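Local coordinates for dihydropteroate synthase (Clostridioides difficile, PDB 6PZ2), which catalyses the condensation of a dihydropterin pyrophosphate with para-aminobenzoate to give dihydropteroate, a step of bacterial folate synthesis and the target of sulfonamide drugs, at residues 253-256 with 257-261; 233-236 with 237-241; 184-187 with 188-192. All coordinates share one frame; numbering follows the deposited sequence.

How the contacts relate
Along the chain contact 3 comes first, then contact 2, then contact 1, each within one of the helices that follow strands 174-177, 207-208 and 245-248 of the TIM barrel. Contacts 1 and 2 are neighbours, with centres 10 Å apart: helices 251-265 and 228-240 touch through a probable Asn254 OD1 to Thr235 OG1 hydrogen bond, 2.9 Å long, and through Thr261 and Ala258 against Val236 and Ile239. Both also reach the second subunit, so this helix pair is part of the dimer interface. Contact 3, at the start of helix 186-195, stands apart, its centre 16 Å from contact 2 and 24 Å from contact 1, closer to the bound pteroic acid.

Contact 1: residues 253-256 with 257-261; sequences ENLM and AARMT. With SO4 (sulfate ion), chain H.
Arg259 lays its guanidinium over two apolar side chains from the previous turn while its two terminal nitrogens point out to a sulfate ion. Leu255 CD2 sits 3.7 Å above the guanidinium plane, displaced toward the rim, and Met256 CE meets the same face, 3.8 Å from Arg259 NH2. The two supports come differently: Leu255 and Arg259 cross obliquely, whereas Met256 heads out along the flank of the arginine in a common direction. Leu255 gets there because its CG is anti to the backbone N (chi1 178°); Met256 instead bends at chi2 and chi3 to bring its methyl under the charge. The arginine chain is extended from CG to NE and carries the head across both. Arg259 NH2 donates to O3 of the sulfate at 3.1 Å, and Arg259 NH1 makes a weaker bond to O1 of the same ion. The sulfate probably came from the crystallisation liquor and may mark a spot attractive to anions.

Beneath this, Arg259 N bonds to Leu255 O at 2.8 Å. Two residues further along, Ala257 O takes two donors, Thr261 N and Thr261 OG1, which approach from opposite faces of its plane; the Thr261 OG1 to Ala257 O bond is 2.8 Å.

The other side of helix 251-265 lies on helix 228-240, with Ala257 on Ile232 and Asn254 on Thr231. Asn254 ND2 is tied to Asp250 O. Met256 and Met260 pack on Glu229 and Gly230 of the second subunit, placing this last helix after strand 245-248 in the dimer interface.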
ATOM      1  N   GLU A 253      10.365  -0.297  -4.525  1.00 29.56           N
ATOM      2  CA  GLU A 253       8.917  -0.334  -4.504  1.00 29.13           C
ATOM      3  C   GLU A 253       8.422   0.048  -3.111  1.00 28.40           C
ATOM      4  O   GLU A 253       7.570   0.924  -2.970  1.00 30.27           O
ATOM      5  CB  GLU A 253       8.417  -1.711  -4.941  1.00 31.20           C
ATOM      6  CG  GLU A 253       8.765  -2.042  -6.376  1.00 32.16           C
ATOM      7  CD  GLU A 253      10.136  -2.683  -6.580  1.00 39.50           C
ATOM      8  OE1 GLU A 253      10.930  -2.820  -5.615  1.00 35.74           O
ATOM      9  OE2 GLU A 253      10.413  -3.052  -7.720  1.00 41.57           O
ATOM     10  N   ASN A 254       8.992  -0.531  -2.061  1.00 28.74           N
ATOM     11  CA  ASN A 254       8.543  -0.148  -0.732  1.00 25.75           C
ATOM     12  C   ASN A 254       8.910   1.313  -0.440  1.00 27.28           C
ATOM     13  O   ASN A 254       8.145   1.987   0.235  1.00 28.76           O
ATOM     14  CB  ASN A 254       9.087  -1.072   0.349  1.00 27.70           C
ATOM     15  CG  ASN A 254       8.394  -2.421   0.330  1.00 26.10           C
ATOM     16  OD1 ASN A 254       7.317  -2.542   0.908  1.00 25.24           O
ATOM     17  ND2 ASN A 254       9.018  -3.396  -0.316  1.00 24.19           N
ATOM     18  N   LEU A 255      10.079   1.788  -0.852  1.00 26.74           N
ATOM     19  CA  LEU A 255      10.400   3.222  -0.598  1.00 29.62           C
ATOM     20  C   LEU A 255       9.366   4.145  -1.268  1.00 27.65           C
ATOM     21  O   LEU A 255       8.933   5.129  -0.641  1.00 31.58           O
ATOM     22  CB  LEU A 255      11.805   3.538  -1.113  1.00 30.49           C
ATOM     23  CG  LEU A 255      12.273   4.988  -0.960  1.00 33.34           C
ATOM     24  CD1 LEU A 255      12.241   5.475   0.473  1.00 35.97           C
ATOM     25  CD2 LEU A 255      13.684   5.149  -1.493  1.00 37.45           C
ATOM     26  N   MET A 256       8.979   3.836  -2.518  1.00 29.75           N
ATOM     27  CA  MET A 256       8.033   4.707  -3.246  1.00 31.76           C
ATOM     28  C   MET A 256       6.701   4.756  -2.485  1.00 30.55           C
ATOM     29  O   MET A 256       6.189   5.833  -2.232  1.00 27.07           O
ATOM     30  CB  MET A 256       7.792   4.241  -4.688  1.00 32.08           C
ATOM     31  CG  MET A 256       9.004   4.298  -5.584  1.00 32.85           C
ATOM     32  SD  MET A 256       9.744   5.949  -5.564  1.00 41.99           S
ATOM     33  CE  MET A 256      11.193   5.767  -4.533  1.00 49.76           C
ATOM     34  N   ALA A 257       6.174   3.609  -2.025  1.00 26.85           N
ATOM     35  CA  ALA A 257       4.943   3.574  -1.237  1.00 23.96           C
ATOM     36  C   ALA A 257       5.098   4.322   0.097  1.00 26.14           C
ATOM     37  O   ALA A 257       4.162   4.998   0.598  1.00 28.11           O
ATOM     38  CB  ALA A 257       4.551   2.113  -1.014  1.00 28.19           C
ATOM     39  N   ALA A 258       6.271   4.169   0.716  1.00 25.65           N
ATOM     40  CA  ALA A 258       6.538   4.815   1.981  1.00 26.00           C
ATOM     41  C   ALA A 258       6.550   6.338   1.798  1.00 24.77           C
ATOM     42  O   ALA A 258       6.094   7.053   2.661  1.00 27.06           O
ATOM     43  CB  ALA A 258       7.874   4.350   2.525  1.00 29.97           C
ATOM     44  N   ARG A 259       7.100   6.827   0.705  1.00 25.69           N
ATOM     45  CA  ARG A 259       7.112   8.298   0.487  1.00 30.00           C
ATOM     46  C   ARG A 259       5.687   8.828   0.316  1.00 27.89           C
ATOM     47  O   ARG A 259       5.366   9.870   0.844  1.00 30.11           O
ATOM     48  CB  ARG A 259       7.942   8.622  -0.752  1.00 28.06           C
ATOM     49  CG  ARG A 259       9.427   8.441  -0.493  1.00 31.36           C
ATOM     50  CD  ARG A 259      10.259   8.907  -1.661  1.00 32.19           C
ATOM     51  NE  ARG A 259      11.670   8.835  -1.357  1.00 34.10           N
ATOM     52  CZ  ARG A 259      12.637   8.985  -2.258  1.00 38.38           C
ATOM     53  NH1 ARG A 259      13.902   8.948  -1.872  1.00 33.58           N
ATOM     54  NH2 ARG A 259      12.341   9.203  -3.530  1.00 34.14           N
ATOM     55  N   MET A 260       4.813   8.040  -0.321  1.00 28.92           N
ATOM     56  CA  MET A 260       3.460   8.469  -0.548  1.00 27.81           C
ATOM     57  C   MET A 260       2.763   8.508   0.807  1.00 31.59           C
ATOM     58  O   MET A 260       2.117   9.483   1.146  1.00 31.07           O
ATOM     59  CB  MET A 260       2.725   7.559  -1.545  1.00 30.15           C
ATOM     60  CG  MET A 260       1.381   8.125  -2.001  1.00 33.14           C
ATOM     61  SD  MET A 260       1.588   9.723  -2.878  1.00 32.62           S
ATOM     62  CE  MET A 260       0.173  10.632  -2.272  1.00 33.32           C
ATOM     63  N   THR A 261       2.986   7.479   1.619  1.00 28.28           N
ATOM     64  CA  THR A 261       2.376   7.444   2.927  1.00 29.67           C
ATOM     65  C   THR A 261       2.951   8.549   3.825  1.00 28.83           C
ATOM     66  O   THR A 261       2.216   9.196   4.587  1.00 28.59           O
ATOM     67  CB  THR A 261       2.559   6.052   3.550  1.00 28.95           C
ATOM     68  OG1 THR A 261       2.259   5.030   2.594  1.00 27.03           O
ATOM     69  CG2 THR A 261       1.709   5.904   4.781  1.00 29.66           C
TER
HETATM   70  S   SO4 H 307      15.686  10.317  -5.079  1.00111.87           S
HETATM   71  O1  SO4 H 307      16.147  10.709  -3.722  1.00 74.75           O
HETATM   72  O2  SO4 H 307      15.670   8.832  -5.263  1.00106.80           O
HETATM   73  O3  SO4 H 307      14.328  10.889  -5.218  1.00 93.21           O
HETATM   74  O4  SO4 H 307      16.565  10.924  -6.118  1.00128.17           O

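Contact 2: residues 233-236 with 237-241; sequences ATTV and LGIRD
Ile239 meets the flat carbonyl group of Thr235, and Leu237 that of Ala233, each at the oxygen edge where its own N-H also binds. Ile239 N bonds to Thr235 O at 3.0 Å, while Ile239 CG1 comes within 3.2 Å of the same Thr235 O. Leu237 treats Ala233 in the same manner: its N bonds to Ala233 O, and Leu237 CG rests 3.2 Å from Ala233 O. Each of these branched chains therefore keeps a carbon close to the oxygen its own N-H uses. Leu237 CG and Ile239 CG1 are both anti to the carbonyl carbon and beside the backbone N (chi1 -64° for Leu237, -65° for Ile239), which directs them down the helix toward the preceding turn.

Apolar contact between side chains is lighter. Thr235 and Ile239 run next to each other off the same flank of the helix, with Thr235 CG2 and Ile239 CD1 3.9 Å apart. The threonine gives its methyl to the isoleucine and turns its hydroxyl to polar partners, Asn254 OD1 and, weakly, Thr231 O.

Toward the end of the helix, Arg240 N bonds to Val236 O at 3.1 Å. Its side chain bends at chi2 and chi3, carrying the guanidinium away from the preceding turn and over to the neighbouring chain: Arg240 NH1 forms a salt bridge with Asp241 OD2 of the second subunit, and the reciprocal bridge between the subunits is made as well. The two Arg240 NE atoms come close, and the paired carboxylates probably offset part of their like charge.

Helix 228-240 follows strand 207-208. Ile239 packs on Asp262 and Arg240 on Tyr265 of helix 251-265, while Val236 and Leu237 meet Leu237 and Val236 of the second subunit.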
ATOM      1  N   ALA A 233       1.255  -3.290   1.084  1.00 26.82           N
ATOM      2  CA  ALA A 233       0.126  -2.929   1.908  1.00 28.00           C
ATOM      3  C   ALA A 233       0.551  -2.831   3.377  1.00 30.10           C
ATOM      4  O   ALA A 233       0.170  -1.865   4.078  1.00 29.72           O
ATOM      5  CB  ALA A 233      -0.995  -3.925   1.724  1.00 32.84           C
ATOM      6  N   THR A 234       1.345  -3.800   3.849  1.00 26.86           N
ATOM      7  CA  THR A 234       1.728  -3.789   5.273  1.00 25.78           C
ATOM      8  C   THR A 234       2.731  -2.659   5.559  1.00 23.80           C
ATOM      9  O   THR A 234       2.715  -2.063   6.634  1.00 26.59           O
ATOM     10  CB  THR A 234       2.303  -5.144   5.697  1.00 27.82           C
ATOM     11  OG1 THR A 234       3.509  -5.354   4.969  1.00 27.43           O
ATOM     12  CG2 THR A 234       1.352  -6.293   5.420  1.00 27.48           C
ATOM     13  N   THR A 235       3.597  -2.360   4.610  1.00 26.11           N
ATOM     14  CA  THR A 235       4.470  -1.192   4.770  1.00 25.75           C
ATOM     15  C   THR A 235       3.618   0.053   5.013  1.00 24.98           C
ATOM     16  O   THR A 235       3.884   0.845   5.913  1.00 31.67           O
ATOM     17  CB  THR A 235       5.367  -1.019   3.545  1.00 25.33           C
ATOM     18  OG1 THR A 235       6.370  -2.030   3.579  1.00 26.28           O
ATOM     19  CG2 THR A 235       6.053   0.330   3.469  1.00 26.53           C
ATOM     20  N   VAL A 236       2.594   0.230   4.202  1.00 30.86           N
ATOM     21  CA  VAL A 236       1.781   1.475   4.194  1.00 29.71           C
ATOM     22  C   VAL A 236       0.988   1.608   5.500  1.00 28.55           C
ATOM     23  O   VAL A 236       0.981   2.661   6.151  1.00 26.80           O
ATOM     24  CB  VAL A 236       0.868   1.507   2.947  1.00 30.80           C
ATOM     25  CG1 VAL A 236      -0.188   2.602   2.989  1.00 31.21           C
ATOM     26  CG2 VAL A 236       1.713   1.672   1.701  1.00 31.07           C
ATOM     27  N   LEU A 237       0.330   0.524   5.880  1.00 26.77           N
ATOM     28  CA  LEU A 237      -0.443   0.472   7.105  1.00 29.87           C
ATOM     29  C   LEU A 237       0.478   0.629   8.318  1.00 28.32           C
ATOM     30  O   LEU A 237       0.113   1.285   9.310  1.00 26.75           O
ATOM     31  CB  LEU A 237      -1.202  -0.867   7.157  1.00 29.55           C
ATOM     32  CG  LEU A 237      -2.241  -1.038   6.050  1.00 30.14           C
ATOM     33  CD1 LEU A 237      -2.782  -2.462   5.992  1.00 31.19           C
ATOM     34  CD2 LEU A 237      -3.392  -0.061   6.231  1.00 30.74           C
ATOM     35  N   GLY A 238       1.643  -0.009   8.236  1.00 30.38           N
ATOM     36  CA  GLY A 238       2.610   0.077   9.309  1.00 27.14           C
ATOM     37  C   GLY A 238       3.005   1.514   9.545  1.00 23.69           C
ATOM     38  O   GLY A 238       2.968   2.007  10.675  1.00 25.72           O
ATOM     39  N   ILE A 239       3.352   2.213   8.485  1.00 28.50           N
ATOM     40  CA  ILE A 239       3.795   3.606   8.666  1.00 26.79           C
ATOM     41  C   ILE A 239       2.657   4.397   9.304  1.00 28.52           C
ATOM     42  O   ILE A 239       2.866   5.142  10.224  1.00 30.80           O
ATOM     43  CB  ILE A 239       4.185   4.270   7.342  1.00 31.79           C
ATOM     44  CG1 ILE A 239       5.411   3.588   6.737  1.00 33.74           C
ATOM     45  CG2 ILE A 239       4.400   5.774   7.552  1.00 31.00           C
ATOM     46  CD1 ILE A 239       5.552   3.808   5.242  1.00 36.17           C
ATOM     47  N   ARG A 240       1.425   4.175   8.869  1.00 37.14           N
ATOM     48  CA  ARG A 240       0.323   4.930   9.436  1.00 35.11           C
ATOM     49  C   ARG A 240       0.225   4.621  10.933  1.00 37.73           C
ATOM     50  O   ARG A 240      -0.074   5.522  11.714  1.00 28.05           O
ATOM     51  CB  ARG A 240      -0.979   4.648   8.678  1.00 44.16           C
ATOM     52  CG  ARG A 240      -2.229   4.750   9.534  1.00 47.09           C
ATOM     53  CD  ARG A 240      -3.292   5.723   9.077  1.00 53.59           C
ATOM     54  NE  ARG A 240      -4.297   4.997   8.348  1.00 51.23           N
ATOM     55  CZ  ARG A 240      -5.543   5.396   8.132  1.00 51.32           C
ATOM     56  NH1 ARG A 240      -6.012   5.339   6.897  1.00 35.79           N
ATOM     57  NH2 ARG A 240      -6.337   5.741   9.126  1.00 38.53           N
ATOM     58  N   ASP A 241       0.512   3.376  11.323  1.00 33.73           N
ATOM     59  CA  ASP A 241       0.463   2.942  12.710  1.00 33.05           C
ATOM     60  C   ASP A 241       1.717   3.325  13.526  1.00 35.98           C
ATOM     61  O   ASP A 241       1.807   2.998  14.694  1.00 35.77           O
ATOM     62  CB  ASP A 241       0.247   1.427  12.711  1.00 37.52           C
ATOM     63  CG  ASP A 241      -1.190   1.066  12.379  1.00 39.52           C
ATOM     64  OD1 ASP A 241      -2.065   1.790  12.887  1.00 37.58           O
ATOM     65  OD2 ASP A 241      -1.420   0.064  11.643  1.00 44.28           O
TER

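Contact 3: residues 184-187 with 188-192; sequences KDFE and QNIEV
Asp185 and Gln188 run nearly perpendicular to each other, their carboxylate and amide planes turned 35° apart, and each takes the other's backbone N-H. Gln188 N donates to Asp185 OD1 at 3.0 Å, and Asp185 N to Gln188 OE1 at 2.8 Å in a nearly straight bond. The aspartate reaches round because its CG stands between the backbone N and the carbonyl carbon (chi1 63°), which brings OD1 in over the first turn. The glutamine chain, extended beyond CG, comes back the other way, and its NE2 is held by Thr143 O.

Phe186 and Ile190 approach differently. Ile190 CG1 lies over one face of the ring, 3.8 Å from the Phe186 centroid and 21° off the normal, a CH-pi contact with CG1 displaced toward the rim. Val215 of helix 214-217 touches both residues.

Asn189 is set crosswise to the Lys184 chain, with Asn189 OD1 3.3 Å from Lys184 CB. Asn189 OD1 accepts from Gly181 N, while Asn189 ND2 gives Lys184 O only a weak bond; a water joins the two, donating to Lys184 O at 2.7 Å and accepting only weakly from Asn189 ND2. The lysine end leads away, and its NZ lies within hydrogen-bonding distance of four acceptors: His138 ND1 and the carbonyls of Pro178, Gly179 and Phe182, these three on the loop after strand 174-177.

The Asp185-Gln188 exchange is a capping box, the classical start of an alpha helix, with Asp185 as N-cap. Here it opens helix 186-195 of the TIM barrel, where the Asn189 side chain comes within about 6 Å of the bound pteroic acid.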
ATOM      1  N   LYS A 184       3.661 -16.958  16.209  1.00 33.20           N
ATOM      2  CA  LYS A 184       2.374 -16.376  15.882  1.00 32.59           C
ATOM      3  C   LYS A 184       1.823 -17.093  14.658  1.00 29.84           C
ATOM      4  O   LYS A 184       2.505 -17.198  13.661  1.00 36.58           O
ATOM      5  CB  LYS A 184       2.469 -14.880  15.579  1.00 30.60           C
ATOM      6  CG  LYS A 184       2.998 -14.033  16.729  1.00 31.58           C
ATOM      7  CD  LYS A 184       3.319 -12.604  16.285  1.00 29.84           C
ATOM      8  CE  LYS A 184       4.042 -11.797  17.334  1.00 28.62           C
ATOM      9  NZ  LYS A 184       5.475 -12.176  17.417  1.00 31.94           N
ATOM     10  N   ASP A 185       0.568 -17.509  14.728  1.00 30.65           N
ATOM     11  CA  ASP A 185      -0.125 -18.029  13.548  1.00 33.22           C
ATOM     12  C   ASP A 185      -0.782 -16.882  12.767  1.00 30.86           C
ATOM     13  O   ASP A 185      -0.664 -15.698  13.111  1.00 33.13           O
ATOM     14  CB  ASP A 185      -1.153 -19.100  13.924  1.00 32.60           C
ATOM     15  CG  ASP A 185      -2.290 -18.614  14.795  1.00 38.12           C
ATOM     16  OD1 ASP A 185      -2.581 -17.376  14.862  1.00 38.06           O
ATOM     17  OD2 ASP A 185      -2.867 -19.499  15.435  1.00 42.39           O
ATOM     18  N   PHE A 186      -1.480 -17.282  11.715  1.00 38.70           N
ATOM     19  CA  PHE A 186      -2.065 -16.365  10.743  1.00 39.53           C
ATOM     20  C   PHE A 186      -2.899 -15.294  11.448  1.00 38.07           C
ATOM     21  O   PHE A 186      -2.659 -14.089  11.309  1.00 32.48           O
ATOM     22  CB  PHE A 186      -2.898 -17.112   9.700  1.00 39.19           C
ATOM     23  CG  PHE A 186      -3.608 -16.168   8.763  1.00 41.56           C
ATOM     24  CD1 PHE A 186      -2.886 -15.434   7.830  1.00 39.41           C
ATOM     25  CD2 PHE A 186      -4.967 -15.933   8.899  1.00 38.65           C
ATOM     26  CE1 PHE A 186      -3.520 -14.521   7.007  1.00 42.92           C
ATOM     27  CE2 PHE A 186      -5.601 -15.040   8.053  1.00 41.11           C
ATOM     28  CZ  PHE A 186      -4.879 -14.330   7.126  1.00 43.30           C
ATOM     29  N   GLU A 187      -3.811 -15.759  12.277  1.00 38.72           N
ATOM     30  CA  GLU A 187      -4.764 -14.870  12.914  1.00 43.34           C
ATOM     31  C   GLU A 187      -4.049 -13.916  13.870  1.00 37.44           C
ATOM     32  O   GLU A 187      -4.477 -12.778  14.074  1.00 35.19           O
ATOM     33  CB  GLU A 187      -5.841 -15.702  13.615  1.00 44.33           C
ATOM     34  CG  GLU A 187      -6.965 -16.055  12.663  1.00 61.54           C
ATOM     35  CD  GLU A 187      -7.740 -17.325  12.964  1.00 87.08           C
ATOM     36  OE1 GLU A 187      -7.472 -17.959  14.007  1.00104.89           O
ATOM     37  OE2 GLU A 187      -8.614 -17.674  12.142  1.00102.51           O
ATOM     38  N   GLN A 188      -3.016 -14.421  14.523  1.00 35.49           N
ATOM     39  CA  GLN A 188      -2.313 -13.610  15.499  1.00 33.64           C
ATOM     40  C   GLN A 188      -1.488 -12.564  14.740  1.00 31.59           C
ATOM     41  O   GLN A 188      -1.387 -11.421  15.182  1.00 29.39           O
ATOM     42  CB  GLN A 188      -1.431 -14.482  16.390  1.00 36.88           C
ATOM     43  CG  GLN A 188      -2.238 -15.426  17.276  1.00 37.83           C
ATOM     44  CD  GLN A 188      -1.452 -16.587  17.842  1.00 36.80           C
ATOM     45  OE1 GLN A 188      -0.493 -17.071  17.251  1.00 35.54           O
ATOM     46  NE2 GLN A 188      -1.866 -17.055  19.007  1.00 33.20           N
ATOM     47  N   ASN A 189      -0.907 -12.979  13.624  1.00 28.84           N
ATOM     48  CA  ASN A 189      -0.124 -12.044  12.810  1.00 32.24           C
ATOM     49  C   ASN A 189      -1.019 -10.901  12.311  1.00 32.53           C
ATOM     50  O   ASN A 189      -0.642  -9.702  12.390  1.00 32.76           O
ATOM     51  CB  ASN A 189       0.534 -12.767  11.638  1.00 32.88           C
ATOM     52  CG  ASN A 189       1.756 -13.557  12.051  1.00 31.23           C
ATOM     53  OD1 ASN A 189       2.567 -13.052  12.819  1.00 32.44           O
ATOM     54  ND2 ASN A 189       1.871 -14.785  11.569  1.00 29.10           N
ATOM     55  N   ILE A 190      -2.204 -11.280  11.820  1.00 30.09           N
ATOM     56  CA  ILE A 190      -3.239 -10.310  11.366  1.00 33.62           C
ATOM     57  C   ILE A 190      -3.608  -9.352  12.502  1.00 31.18           C
ATOM     58  O   ILE A 190      -3.656  -8.096  12.378  1.00 29.81           O
ATOM     59  CB  ILE A 190      -4.458 -11.058  10.791  1.00 34.51           C
ATOM     60  CG1 ILE A 190      -4.114 -11.719   9.459  1.00 34.95           C
ATOM     61  CG2 ILE A 190      -5.690 -10.167  10.674  1.00 39.45           C
ATOM     62  CD1 ILE A 190      -3.646 -10.774   8.392  1.00 37.37           C
ATOM     63  N   GLU A 191      -3.809  -9.945  13.661  1.00 31.77           N
ATOM     64  CA  GLU A 191      -4.234  -9.156  14.790  1.00 31.01           C
ATOM     65  C   GLU A 191      -3.163  -8.142  15.197  1.00 31.46           C
ATOM     66  O   GLU A 191      -3.463  -6.980  15.533  1.00 33.93           O
ATOM     67  CB  GLU A 191      -4.542 -10.070  15.974  1.00 35.19           C
ATOM     68  CG  GLU A 191      -4.868  -9.236  17.197  1.00 42.01           C
ATOM     69  CD  GLU A 191      -5.606  -9.918  18.329  1.00 47.96           C
ATOM     70  OE1 GLU A 191      -5.720 -11.166  18.293  1.00 52.59           O
ATOM     71  OE2 GLU A 191      -5.991  -9.183  19.267  1.00 52.94           O
ATOM     72  N   VAL A 192      -1.917  -8.604  15.225  1.00 30.50           N
ATOM     73  CA  VAL A 192      -0.790  -7.717  15.574  1.00 30.11           C
ATOM     74  C   VAL A 192      -0.668  -6.567  14.553  1.00 26.31           C
ATOM     75  O   VAL A 192      -0.412  -5.426  14.932  1.00 31.14           O
ATOM     76  CB  VAL A 192       0.503  -8.551  15.667  1.00 34.17           C
ATOM     77  CG1 VAL A 192       1.737  -7.670  15.702  1.00 35.65           C
ATOM     78  CG2 VAL A 192       0.491  -9.505  16.858  1.00 36.94           C
TER
HETATM   79  O   HOH W   1       3.075 -17.478  11.053  1.00 43.59           O